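Local coordinates for initiator protein NS1 (Human bocavirus, PDB 4KW3) that probably binds the viral replication origin and nicks one DNA strand to start rolling-circle replication, this chain being its N-terminal origin-recognition and nickase domain, at residues Y18-P23 / A76-A81; R72-V77 / S107-K112; A81-T86 / H244-G249; I103-E108 / L114-I119. All coordinates share one frame; numbering follows the deposited sequence.

Interaction 1: residues Y18-P23 / A76-A81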
loop_
_atom_site.group_PDB
_atom_site.type_symbol
_atom_site.label_atom_id
_atom_site.label_comp_id
_atom_site.label_asym_id
_atom_site.label_seq_id
_atom_site.Cartn_x
_atom_site.Cartn_y
_atom_site.Cartn_z
ATOM N N TYR A 18 -5.597 0.750 -9.203
ATOM C CA TYR A 18 -6.447 1.562 -8.327
ATOM C C TYR A 18 -5.624 2.345 -7.302
ATOM O O TYR A 18 -4.507 1.948 -6.932
ATOM C CB TYR A 18 -7.441 0.685 -7.565
ATOM C CG TYR A 18 -8.417 -0.094 -8.424
ATOM C CD1 TYR A 18 -8.082 -1.338 -8.945
ATOM C CD2 TYR A 18 -9.690 0.401 -8.682
ATOM C CE1 TYR A 18 -8.986 -2.065 -9.704
ATOM C CE2 TYR A 18 -10.583 -0.301 -9.448
ATOM C CZ TYR A 18 -10.231 -1.538 -9.961
ATOM O OH TYR A 18 -11.145 -2.235 -10.743
ATOM N N VAL A 19 -6.195 3.444 -6.823
ATOM C CA VAL A 19 -5.627 4.141 -5.686
ATOM C C VAL A 19 -6.645 4.196 -4.556
ATOM O O VAL A 19 -7.748 4.734 -4.713
ATOM C CB VAL A 19 -5.157 5.572 -6.020
ATOM C CG1 VAL A 19 -4.624 6.243 -4.737
ATOM C CG2 VAL A 19 -4.072 5.529 -7.056
ATOM N N PHE A 20 -6.252 3.629 -3.419
ATOM C CA PHE A 20 -7.037 3.677 -2.200
ATOM C C PHE A 20 -6.480 4.774 -1.302
ATOM O O PHE A 20 -5.284 4.821 -1.077
ATOM C CB PHE A 20 -6.965 2.328 -1.471
ATOM C CG PHE A 20 -7.406 2.400 -0.035
ATOM C CD1 PHE A 20 -8.752 2.327 0.294
ATOM C CD2 PHE A 20 -6.475 2.558 0.989
ATOM C CE1 PHE A 20 -9.163 2.410 1.611
ATOM C CE2 PHE A 20 -6.884 2.638 2.312
ATOM C CZ PHE A 20 -8.230 2.557 2.623
ATOM N N LYS A 21 -7.339 5.670 -0.821
ATOM C CA LYS A 21 -6.963 6.709 0.145
ATOM C C LYS A 21 -7.514 6.343 1.521
ATOM O O LYS A 21 -8.717 6.141 1.664
ATOM C CB LYS A 21 -7.565 8.053 -0.250
ATOM C CG LYS A 21 -6.621 9.044 -0.876
ATOM C CD LYS A 21 -7.216 10.464 -0.826
ATOM C CE LYS A 21 -8.355 10.670 -1.843
ATOM N NZ LYS A 21 -7.934 11.387 -3.092
ATOM N N PHE A 22 -6.662 6.249 2.537
ATOM C CA PHE A 22 -7.164 6.025 3.893
ATOM C C PHE A 22 -8.090 7.191 4.335
ATOM O O PHE A 22 -7.673 8.346 4.414
ATOM C CB PHE A 22 -5.999 5.844 4.869
ATOM C CG PHE A 22 -6.411 5.266 6.182
ATOM C CD1 PHE A 22 -6.877 6.078 7.194
ATOM C CD2 PHE A 22 -6.352 3.902 6.398
ATOM C CE1 PHE A 22 -7.275 5.537 8.398
ATOM C CE2 PHE A 22 -6.745 3.358 7.602
ATOM C CZ PHE A 22 -7.208 4.180 8.602
ATOM N N PRO A 23 -9.359 6.896 4.627
ATOM C CA PRO A 23 -10.290 8.021 4.797
ATOM C C PRO A 23 -10.228 8.730 6.164
ATOM O O PRO A 23 -11.245 8.831 6.856
ATOM C CB PRO A 23 -11.661 7.371 4.584
ATOM C CG PRO A 23 -11.459 5.874 4.866
ATOM C CD PRO A 23 -9.972 5.599 4.962
ATOM N N ALA A 76 2.984 -1.224 6.525
ATOM C CA ALA A 76 3.082 -2.588 6.040
ATOM C C ALA A 76 1.773 -3.349 6.279
ATOM O O ALA A 76 1.319 -4.101 5.410
ATOM C CB ALA A 76 4.272 -3.310 6.667
ATOM N N VAL A 77 1.145 -3.109 7.427
ATOM C CA VAL A 77 -0.115 -3.764 7.757
ATOM C C VAL A 77 -1.237 -3.318 6.812
ATOM O O VAL A 77 -1.990 -4.150 6.292
ATOM C CB VAL A 77 -0.516 -3.472 9.217
ATOM C CG1 VAL A 77 -1.886 -4.108 9.571
ATOM C CG2 VAL A 77 0.557 -3.980 10.150
ATOM N N LEU A 78 -1.327 -2.010 6.588
ATOM C CA LEU A 78 -2.310 -1.434 5.673
ATOM C C LEU A 78 -2.179 -2.117 4.318
ATOM O O LEU A 78 -3.162 -2.514 3.677
ATOM C CB LEU A 78 -2.072 0.069 5.504
ATOM C CG LEU A 78 -3.037 0.702 4.496
ATOM C CD1 LEU A 78 -4.477 0.446 4.913
ATOM C CD2 LEU A 78 -2.782 2.190 4.298
ATOM N N CYS A 79 -0.932 -2.260 3.908
ATOM C CA CYS A 79 -0.602 -2.870 2.648
ATOM C C CYS A 79 -1.037 -4.351 2.587
ATOM O O CYS A 79 -1.561 -4.788 1.574
ATOM C CB CYS A 79 0.901 -2.693 2.405
ATOM S SG CYS A 79 1.456 -3.181 0.794
ATOM N N LYS A 80 -0.823 -5.120 3.655
ATOM C CA LYS A 80 -1.319 -6.504 3.701
ATOM C C LYS A 80 -2.852 -6.558 3.677
ATOM O O LYS A 80 -3.436 -7.446 3.061
ATOM C CB LYS A 80 -0.811 -7.238 4.941
ATOM C CG LYS A 80 0.708 -7.354 5.030
ATOM C CD LYS A 80 1.148 -7.878 6.396
ATOM C CE LYS A 80 2.636 -7.719 6.608
ATOM N NZ LYS A 80 3.042 -8.273 7.941
ATOM N N ALA A 81 -3.488 -5.616 4.374
ATOM C CA ALA A 81 -4.939 -5.535 4.432
ATOM C C ALA A 81 -5.515 -5.367 3.023
ATOM O O ALA A 81 -6.409 -6.116 2.605
ATOM C CB ALA A 81 -5.369 -4.382 5.334
#

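Interaction 2: residues R72-V77 / S107-K112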
loop_
_atom_site.group_PDB
_atom_site.type_symbol
_atom_site.label_atom_id
_atom_site.label_comp_id
_atom_site.label_asym_id
_atom_site.label_seq_id
_atom_site.Cartn_x
_atom_site.Cartn_y
_atom_site.Cartn_z
ATOM N N ARG A 72 5.875 -5.182 10.131
ATOM C CA ARG A 72 4.922 -4.953 11.199
ATOM C C ARG A 72 4.481 -3.500 11.334
ATOM O O ARG A 72 3.552 -3.210 12.089
ATOM C CB ARG A 72 5.533 -5.379 12.548
ATOM C CG ARG A 72 6.054 -6.802 12.646
ATOM C CD ARG A 72 6.934 -6.984 13.906
ATOM N NE ARG A 72 6.318 -6.434 15.120
ATOM C CZ ARG A 72 6.883 -5.533 15.928
ATOM N NH1 ARG A 72 8.097 -5.064 15.679
ATOM N NH2 ARG A 72 6.230 -5.101 16.999
ATOM N N HIS A 73 5.180 -2.569 10.692
ATOM C CA HIS A 73 4.800 -1.167 10.879
ATOM C C HIS A 73 3.473 -0.905 10.165
ATOM O O HIS A 73 3.075 -1.672 9.285
ATOM C CB HIS A 73 5.878 -0.212 10.390
ATOM C CG HIS A 73 6.119 -0.290 8.915
ATOM N ND1 HIS A 73 7.014 -1.175 8.351
ATOM C CD2 HIS A 73 5.569 0.396 7.885
ATOM C CE1 HIS A 73 7.020 -1.019 7.044
ATOM N NE2 HIS A 73 6.143 -0.079 6.733
ATOM N N PHE A 74 2.801 0.177 10.542
ATOM C CA PHE A 74 1.402 0.339 10.176
ATOM C C PHE A 74 1.190 0.371 8.667
ATOM O O PHE A 74 0.232 -0.208 8.164
ATOM C CB PHE A 74 0.763 1.551 10.866
ATOM C CG PHE A 74 1.159 2.884 10.277
ATOM C CD1 PHE A 74 2.381 3.461 10.588
ATOM C CD2 PHE A 74 0.285 3.578 9.438
ATOM C CE1 PHE A 74 2.738 4.702 10.072
ATOM C CE2 PHE A 74 0.641 4.819 8.899
ATOM C CZ PHE A 74 1.865 5.385 9.219
ATOM N N GLY A 75 2.119 0.988 7.953
ATOM C CA GLY A 75 2.062 1.014 6.507
ATOM C C GLY A 75 2.163 -0.375 5.920
ATOM O O GLY A 75 1.511 -0.682 4.928
ATOM N N ALA A 76 2.984 -1.224 6.525
ATOM C CA ALA A 76 3.082 -2.588 6.040
ATOM C C ALA A 76 1.773 -3.349 6.279
ATOM O O ALA A 76 1.319 -4.101 5.410
ATOM C CB ALA A 76 4.272 -3.310 6.667
ATOM N N VAL A 77 1.145 -3.109 7.427
ATOM C CA VAL A 77 -0.115 -3.764 7.757
ATOM C C VAL A 77 -1.237 -3.318 6.812
ATOM O O VAL A 77 -1.990 -4.150 6.292
ATOM C CB VAL A 77 -0.516 -3.472 9.217
ATOM C CG1 VAL A 77 -1.886 -4.108 9.571
ATOM C CG2 VAL A 77 0.557 -3.980 10.150
ATOM N N SER A 107 1.897 0.607 -0.338
ATOM C CA SER A 107 1.435 1.692 0.527
ATOM C C SER A 107 2.444 2.846 0.537
ATOM O O SER A 107 3.639 2.632 0.399
ATOM C CB SER A 107 1.205 1.170 1.941
ATOM O OG SER A 107 2.357 0.499 2.422
ATOM N N GLU A 108 1.951 4.069 0.686
ATOM C CA GLU A 108 2.797 5.246 0.643
ATOM C C GLU A 108 2.281 6.307 1.599
ATOM O O GLU A 108 1.102 6.629 1.597
ATOM C CB GLU A 108 2.863 5.809 -0.775
ATOM C CG GLU A 108 3.299 7.280 -0.881
ATOM C CD GLU A 108 3.366 7.778 -2.332
ATOM O OE1 GLU A 108 3.182 6.958 -3.259
ATOM O OE2 GLU A 108 3.594 8.990 -2.551
ATOM N N LEU A 109 3.178 6.851 2.408
ATOM C CA LEU A 109 2.848 7.981 3.253
ATOM C C LEU A 109 3.084 9.220 2.422
ATOM O O LEU A 109 4.204 9.727 2.368
ATOM C CB LEU A 109 3.775 8.003 4.463
ATOM C CG LEU A 109 3.410 7.067 5.620
ATOM C CD1 LEU A 109 3.214 5.631 5.206
ATOM C CD2 LEU A 109 4.471 7.130 6.653
ATOM N N GLY A 110 2.031 9.734 1.800
ATOM C CA GLY A 110 2.182 10.867 0.911
ATOM C C GLY A 110 2.308 12.214 1.612
ATOM O O GLY A 110 2.153 12.325 2.831
ATOM N N GLU A 111 2.581 13.248 0.824
ATOM C CA GLU A 111 2.652 14.604 1.338
ATOM C C GLU A 111 1.308 14.920 1.986
ATOM O O GLU A 111 1.250 15.460 3.096
ATOM C CB GLU A 111 2.944 15.570 0.193
ATOM C CG GLU A 111 2.878 17.033 0.561
ATOM C CD GLU A 111 4.040 17.452 1.446
ATOM O OE1 GLU A 111 5.087 16.769 1.413
ATOM O OE2 GLU A 111 3.913 18.472 2.159
ATOM N N LYS A 112 0.230 14.516 1.308
ATOM C CA LYS A 112 -1.126 14.768 1.774
ATOM C C LYS A 112 -1.807 13.464 2.189
ATOM O O LYS A 112 -2.332 13.350 3.303
ATOM C CB LYS A 112 -1.940 15.484 0.686
ATOM C CG LYS A 112 -3.452 15.534 0.930
ATOM C CD LYS A 112 -4.209 16.104 -0.285
ATOM C CE LYS A 112 -5.708 15.761 -0.267
ATOM N NZ LYS A 112 -6.213 15.261 -1.604
#

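Interaction 3: residues A81-T86 / H244-G249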
loop_
_atom_site.group_PDB
_atom_site.type_symbol
_atom_site.label_atom_id
_atom_site.label_comp_id
_atom_site.label_asym_id
_atom_site.label_seq_id
_atom_site.Cartn_x
_atom_site.Cartn_y
_atom_site.Cartn_z
ATOM N N ALA A 81 -3.488 -5.616 4.374
ATOM C CA ALA A 81 -4.939 -5.535 4.432
ATOM C C ALA A 81 -5.515 -5.367 3.023
ATOM O O ALA A 81 -6.409 -6.116 2.605
ATOM C CB ALA A 81 -5.369 -4.382 5.334
ATOM N N VAL A 82 -4.987 -4.380 2.301
ATOM C CA VAL A 82 -5.410 -4.104 0.938
ATOM C C VAL A 82 -5.188 -5.313 0.018
ATOM O O VAL A 82 -6.071 -5.664 -0.777
ATOM C CB VAL A 82 -4.697 -2.842 0.380
ATOM C CG1 VAL A 82 -4.974 -2.675 -1.092
ATOM C CG2 VAL A 82 -5.152 -1.597 1.132
ATOM N N TYR A 83 -4.033 -5.965 0.154
ATOM C CA TYR A 83 -3.741 -7.185 -0.598
ATOM C C TYR A 83 -4.787 -8.292 -0.322
ATOM O O TYR A 83 -5.344 -8.889 -1.253
ATOM C CB TYR A 83 -2.320 -7.707 -0.313
ATOM C CG TYR A 83 -2.010 -8.976 -1.073
ATOM C CD1 TYR A 83 -2.334 -10.220 -0.553
ATOM C CD2 TYR A 83 -1.429 -8.927 -2.332
ATOM C CE1 TYR A 83 -2.094 -11.376 -1.273
ATOM C CE2 TYR A 83 -1.182 -10.074 -3.050
ATOM C CZ TYR A 83 -1.511 -11.290 -2.515
ATOM O OH TYR A 83 -1.259 -12.432 -3.232
ATOM N N MET A 84 -5.020 -8.596 0.949
ATOM C CA MET A 84 -6.082 -9.536 1.288
ATOM C C MET A 84 -7.446 -9.149 0.669
ATOM O O MET A 84 -8.142 -10.003 0.107
ATOM C CB MET A 84 -6.197 -9.710 2.804
ATOM C CG MET A 84 -5.018 -10.514 3.406
ATOM S SD MET A 84 -5.190 -10.848 5.179
ATOM C CE MET A 84 -4.953 -9.225 5.891
ATOM N N ALA A 85 -7.811 -7.870 0.771
ATOM C CA ALA A 85 -9.052 -7.383 0.191
ATOM C C ALA A 85 -9.101 -7.597 -1.329
ATOM O O ALA A 85 -10.152 -7.963 -1.868
ATOM C CB ALA A 85 -9.283 -5.924 0.549
ATOM N N THR A 86 -7.963 -7.394 -1.996
ATOM C CA THR A 86 -7.856 -7.567 -3.445
ATOM C C THR A 86 -8.069 -9.031 -3.832
ATOM O O THR A 86 -8.717 -9.346 -4.833
ATOM C CB THR A 86 -6.469 -7.123 -3.986
ATOM O OG1 THR A 86 -6.212 -5.757 -3.646
ATOM C CG2 THR A 86 -6.411 -7.265 -5.492
ATOM N N HIS A 244 5.715 0.153 2.072
ATOM C CA HIS A 244 5.762 -1.309 1.994
ATOM C C HIS A 244 5.220 -1.804 0.670
ATOM O O HIS A 244 4.279 -1.241 0.128
ATOM C CB HIS A 244 4.937 -1.926 3.115
ATOM C CG HIS A 244 5.213 -3.379 3.331
ATOM N ND1 HIS A 244 6.392 -3.836 3.874
ATOM C CD2 HIS A 244 4.466 -4.476 3.072
ATOM C CE1 HIS A 244 6.361 -5.151 3.942
ATOM N NE2 HIS A 244 5.201 -5.562 3.469
ATOM N N THR A 245 5.809 -2.870 0.152
ATOM C CA THR A 245 5.461 -3.365 -1.175
ATOM C C THR A 245 5.215 -4.864 -1.168
ATOM O O THR A 245 6.059 -5.636 -0.709
ATOM C CB THR A 245 6.576 -3.013 -2.161
ATOM O OG1 THR A 245 6.683 -1.604 -2.187
ATOM C CG2 THR A 245 6.251 -3.464 -3.567
ATOM N N LEU A 246 4.046 -5.269 -1.649
ATOM C CA LEU A 246 3.715 -6.694 -1.750
ATOM C C LEU A 246 3.594 -7.120 -3.202
ATOM O O LEU A 246 2.862 -6.506 -3.982
ATOM C CB LEU A 246 2.430 -7.013 -1.001
ATOM C CG LEU A 246 2.559 -6.999 0.524
ATOM C CD1 LEU A 246 1.188 -7.145 1.178
ATOM C CD2 LEU A 246 3.497 -8.126 0.968
ATOM N N ILE A 247 4.362 -8.136 -3.578
ATOM C CA ILE A 247 4.236 -8.728 -4.900
ATOM C C ILE A 247 3.662 -10.139 -4.747
ATOM O O ILE A 247 4.322 -11.036 -4.223
ATOM C CB ILE A 247 5.583 -8.774 -5.631
ATOM C CG1 ILE A 247 6.243 -7.400 -5.587
ATOM C CG2 ILE A 247 5.399 -9.239 -7.086
ATOM C CD1 ILE A 247 7.652 -7.383 -6.102
ATOM N N ASN A 248 2.427 -10.316 -5.201
ATOM C CA ASN A 248 1.724 -11.588 -5.091
ATOM C C ASN A 248 1.840 -12.218 -3.717
ATOM O O ASN A 248 2.118 -13.418 -3.591
ATOM C CB ASN A 248 2.182 -12.552 -6.192
ATOM C CG ASN A 248 1.524 -12.246 -7.546
ATOM O OD1 ASN A 248 0.367 -11.825 -7.608
ATOM N ND2 ASN A 248 2.267 -12.435 -8.624
ATOM N N GLY A 249 1.679 -11.386 -2.689
ATOM C CA GLY A 249 1.683 -11.851 -1.315
ATOM C C GLY A 249 3.040 -11.748 -0.617
ATOM O O GLY A 249 3.114 -11.722 0.609
#

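Interaction 4: residues I103-E108 / L114-I119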
loop_
_atom_site.group_PDB
_atom_site.type_symbol
_atom_site.label_atom_id
_atom_site.label_comp_id
_atom_site.label_asym_id
_atom_site.label_seq_id
_atom_site.Cartn_x
_atom_site.Cartn_y
_atom_site.Cartn_z
ATOM N N ILE A 103 -1.243 -9.732 -8.366
ATOM C CA ILE A 103 -1.535 -8.561 -7.545
ATOM C C ILE A 103 -0.253 -7.929 -7.006
ATOM O O ILE A 103 0.562 -8.603 -6.368
ATOM C CB ILE A 103 -2.439 -8.940 -6.343
ATOM C CG1 ILE A 103 -3.768 -9.528 -6.834
ATOM C CG2 ILE A 103 -2.679 -7.723 -5.428
ATOM C CD1 ILE A 103 -4.518 -10.286 -5.784
ATOM N N ILE A 104 -0.079 -6.634 -7.266
ATOM C CA ILE A 104 0.930 -5.845 -6.564
ATOM C C ILE A 104 0.232 -4.752 -5.744
ATOM O O ILE A 104 -0.717 -4.113 -6.231
ATOM C CB ILE A 104 1.929 -5.212 -7.522
ATOM C CG1 ILE A 104 2.715 -6.310 -8.258
ATOM C CG2 ILE A 104 2.858 -4.230 -6.752
ATOM C CD1 ILE A 104 3.493 -5.814 -9.498
ATOM N N VAL A 105 0.679 -4.563 -4.499
ATOM C CA VAL A 105 0.161 -3.504 -3.638
ATOM C C VAL A 105 1.345 -2.761 -3.036
ATOM O O VAL A 105 2.334 -3.373 -2.613
ATOM C CB VAL A 105 -0.804 -4.029 -2.505
ATOM C CG1 VAL A 105 -1.219 -2.907 -1.553
ATOM C CG2 VAL A 105 -2.054 -4.650 -3.080
ATOM N N GLN A 106 1.251 -1.436 -3.040
ATOM C CA GLN A 106 2.256 -0.597 -2.410
ATOM C C GLN A 106 1.599 0.543 -1.630
ATOM O O GLN A 106 0.854 1.353 -2.189
ATOM C CB GLN A 106 3.209 -0.031 -3.454
ATOM C CG GLN A 106 4.318 0.851 -2.889
ATOM C CD GLN A 106 5.449 1.056 -3.886
ATOM O OE1 GLN A 106 6.169 0.109 -4.232
ATOM N NE2 GLN A 106 5.600 2.287 -4.364
ATOM N N SER A 107 1.897 0.607 -0.338
ATOM C CA SER A 107 1.435 1.692 0.527
ATOM C C SER A 107 2.444 2.846 0.537
ATOM O O SER A 107 3.639 2.632 0.399
ATOM C CB SER A 107 1.205 1.170 1.941
ATOM O OG SER A 107 2.357 0.499 2.422
ATOM N N GLU A 108 1.951 4.069 0.686
ATOM C CA GLU A 108 2.797 5.246 0.643
ATOM C C GLU A 108 2.281 6.307 1.599
ATOM O O GLU A 108 1.102 6.629 1.597
ATOM C CB GLU A 108 2.863 5.809 -0.775
ATOM C CG GLU A 108 3.299 7.280 -0.881
ATOM C CD GLU A 108 3.366 7.778 -2.332
ATOM O OE1 GLU A 108 3.182 6.958 -3.259
ATOM O OE2 GLU A 108 3.594 8.990 -2.551
ATOM N N LEU A 114 -2.382 9.230 2.824
ATOM C CA LEU A 114 -1.932 7.881 3.108
ATOM C C LEU A 114 -2.614 6.935 2.109
ATOM O O LEU A 114 -3.798 6.623 2.237
ATOM C CB LEU A 114 -2.308 7.509 4.550
ATOM C CG LEU A 114 -2.068 6.058 4.966
ATOM C CD1 LEU A 114 -0.595 5.726 4.814
ATOM C CD2 LEU A 114 -2.527 5.808 6.412
ATOM N N HIS A 115 -1.885 6.477 1.100
ATOM C CA HIS A 115 -2.556 5.678 0.088
ATOM C C HIS A 115 -1.911 4.346 -0.267
ATOM O O HIS A 115 -0.768 4.082 0.058
ATOM C CB HIS A 115 -2.870 6.511 -1.170
ATOM C CG HIS A 115 -1.696 7.212 -1.756
ATOM N ND1 HIS A 115 -1.762 8.519 -2.186
ATOM C CD2 HIS A 115 -0.443 6.785 -2.031
ATOM C CE1 HIS A 115 -0.583 8.880 -2.661
ATOM N NE2 HIS A 115 0.234 7.844 -2.587
ATOM N N CYS A 116 -2.682 3.497 -0.927
ATOM C CA CYS A 116 -2.134 2.303 -1.530
ATOM C C CYS A 116 -2.405 2.318 -3.027
ATOM O O CYS A 116 -3.504 2.684 -3.466
ATOM C CB CYS A 116 -2.791 1.074 -0.940
ATOM S SG CYS A 116 -2.276 0.747 0.704
ATOM N N HIS A 117 -1.410 1.903 -3.802
ATOM C CA HIS A 117 -1.615 1.601 -5.211
ATOM C C HIS A 117 -1.778 0.101 -5.309
ATOM O O HIS A 117 -1.042 -0.656 -4.640
ATOM C CB HIS A 117 -0.424 2.031 -6.048
ATOM C CG HIS A 117 -0.257 3.510 -6.141
ATOM N ND1 HIS A 117 -0.726 4.243 -7.217
ATOM C CD2 HIS A 117 0.313 4.397 -5.289
ATOM C CE1 HIS A 117 -0.438 5.517 -7.026
ATOM N NE2 HIS A 117 0.188 5.637 -5.864
ATOM N N ILE A 118 -2.769 -0.316 -6.098
ATOM C CA ILE A 118 -3.019 -1.728 -6.355
ATOM C C ILE A 118 -2.992 -1.974 -7.856
ATOM O O ILE A 118 -3.768 -1.379 -8.601
ATOM C CB ILE A 118 -4.415 -2.150 -5.845
ATOM C CG1 ILE A 118 -4.580 -1.779 -4.375
ATOM C CG2 ILE A 118 -4.690 -3.639 -6.086
ATOM C CD1 ILE A 118 -5.488 -0.610 -4.147
ATOM N N ILE A 119 -2.104 -2.849 -8.303
ATOM C CA ILE A 119 -2.183 -3.339 -9.671
ATOM C C ILE A 119 -2.728 -4.759 -9.604
ATOM O O ILE A 119 -2.148 -5.634 -8.961
ATOM C CB ILE A 119 -0.812 -3.342 -10.397
ATOM C CG1 ILE A 119 -0.119 -1.989 -10.266
ATOM C CG2 ILE A 119 -0.995 -3.664 -11.860
ATOM C CD1 ILE A 119 1.312 -2.032 -10.671
#

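Interaction 1: residues Y18-P23 / A76-A81
Leu78, on helix 74-94, sets one methyl, CD1, against both Phe20 and Phe22, and this packs the helix against strand 15-21 of the central sheet in the HUH-type nuclease fold of Rep proteins. Lys21, between the two phenylalanines in sequence, points away from the helix, while Phe20 and Phe22 both lean toward it. All three side chains in the contact are buried. Leu78 holds CG anti to its amide nitrogen (chi1 177°), which carries the branch straight out from the helix, and CD1 is the methyl that does the touching. It meets Phe20 at CE2, 4.2 Å away, approaching that ring at a slant. The Phe22 ring receives the methyl differently, at its rim and close to the ring plane. Its own neighbour Pro23 lays CD over one face, offset toward the rim, 3.7 Å above the Phe22 ring plane.

The contact is purely apolar and small, about 98 Å² in all, but other parts of the core complete it. Phe20 also packs on Tyr138, Ile141 and Ile145 of helix 134-149, and Leu78 rests on Cys116 of strand 114-122. On the loop side of the contact, Leu78 CD1 lies 4.2 Å from Phe22 CD2.

Interaction 2: residues R72-V77 / S107-K112
Gly75 and Ser107 bring the first turn of helix 74-94 to within 6.1 Å, CA to CA, of the end of strand 101-109, a close approach made easier because Gly75 has no side chain to stand between them. The polar link is a hydrogen bond from Ser107 OG to Gly75 O, 2.9 Å long. It does not follow a lone pair: the hydroxyl sits above the carbonyl plane, 58° out of it, and the C=O...OG angle is 116°. Ser107 turns OG into the position between its own N and carbonyl carbon (chi1 53°), which aims the hydroxyl at the helix. The same OG also makes a weak bond to His244 O on the neighbouring strand, so this buried hydroxyl lies between the helix backbone and that of strand 241-247.

Beside this polar pair is an apolar one. Phe74 and Leu109 reach for each other from opposite directions and meet at Phe74 CZ and Leu109 CD2, 4.1 Å apart, with the methyl slanting onto the ring. His73 occupies the N-cap position just before the helix; its ring carries Ala76 CB over one face and its NE2 is hydrogen-bonded to Ser243 OG. Glu108, one of the predicted metal ligands, points away from the helix, to the other face of the sheet.

Around the contact, helix 31-38 closes over the aromatic end, with Leu34, Leu38 and His35 against Phe74, while Leu114 of strand 114-122 touches both Phe74 and Leu109, and Ser243 of strand 241-247 lies against Ser107 and Leu109.

Interaction 3: residues A81-T86 / H244-G249
The Asn248-Gly249 turn, which reverses strand 241-247 into the short strand 250-251, is covered by Tyr83 of helix 74-94. Both turn residues have positive phi angles, in the sequence expected of a type I' turn. Tyr83 provides most of the contact: with CG anti to the backbone N (chi1 179°), its ring reaches from the helix to the turn. Gly249 CA sits over one face, 3.9 Å from the centroid of the Tyr83 ring and 28° off the ring normal, a CH-pi contact displaced toward the rim. The phenol oxygen lies over the peptide joining Asn248 to Gly249; Tyr83 OH is 3.2 Å from Gly249 N, but the angle is too poor for a hydrogen bond. Nearer the helix, the CB of Tyr83 packs on Leu246 CD1 at 3.9 Å, so the tyrosine bridges the strand's last inward side chain and its turn.

The Asn248 amide is engaged by strand 101-109: OD1 accepts from Ile103 N, and ND2 bonds to Asp102, tying the turn to the start of that strand. Tyr83 also touches Ile103 and Val105 of the same strand. A two-residue Asn-Gly reversal of this kind is the classic type I' beta-hairpin, here packed under an aromatic ring.

Interaction 4: residues I103-E108 / L114-I119
His115, Cys116 and His117 form the RCR-2 motif, the HUH signature of rolling-circle nucleases, and they are laid along Ile103-Glu108 in the antiparallel hairpin 101-109/114-122. The two segments run at 166° with axes 4.5 Å apart. Six backbone bonds hold them, two each for the pairs Ile104-Ile119, Gln106-His117 and Glu108-His115.

Packing is close on the face carrying Val105, Ser107, Cys116 and Ile118, which lies against helix 74-94; all four are buried. Val105 CG2 lies 4.0 Å from Ile118 CG1, the two chains side by side, and Cys116 SG settles on Ser107 CB at 3.7 Å.

The opposite face is apolar at Ile104 and Ile119 and turns polar toward Glu108, His115 and His117; the looser, solvent side is at His115, which is partly exposed. These last three are the predicted ligands of a divalent metal. Glu108 extends its chain alongside His115, whose ring (chi1 54°) leans over toward it; carboxylate and imidazole planes stand 78° apart, and Glu108 OE1 is in the plane of the ring at its edge, 3.2 Å from His115 NE2. The same carboxylate oxygen has Lys215 as a salt-bridge partner. On the same face Gln106, paired with His117, is held by Thr245 and Arg257 at OE1 and by Leu212 O at NE2. His117 lies about 4 Å, side chain to side chain, from Tyr211, the predicted nuclease nucleophile. Across the site, Glu108 OE1 stays 4.2 Å from His117 NE2.

Interactions 1, 2 and 3 all use helix 74-94 and fix successive parts of it, while interaction 4 forms the middle of the sheet it covers. Cys79 CB is 3.5 Å from Ser107 OG, where the helix meets interaction 4, and further along the helix Tyr83 CD2 is 3.5 Å from Ile103 CG2. Neighbouring strands join the rest through backbone pairs: Tyr18 N lies 2.9 Å from Ile118 O, and Leu246 N 2.7 Å from Val105 O. The helix contacts back the face turned away from the predicted metal ligands, at differing distances: the side chain of Phe20 is about 6 Å from that of His115, and that of Leu246 about 11 Å from that of His117.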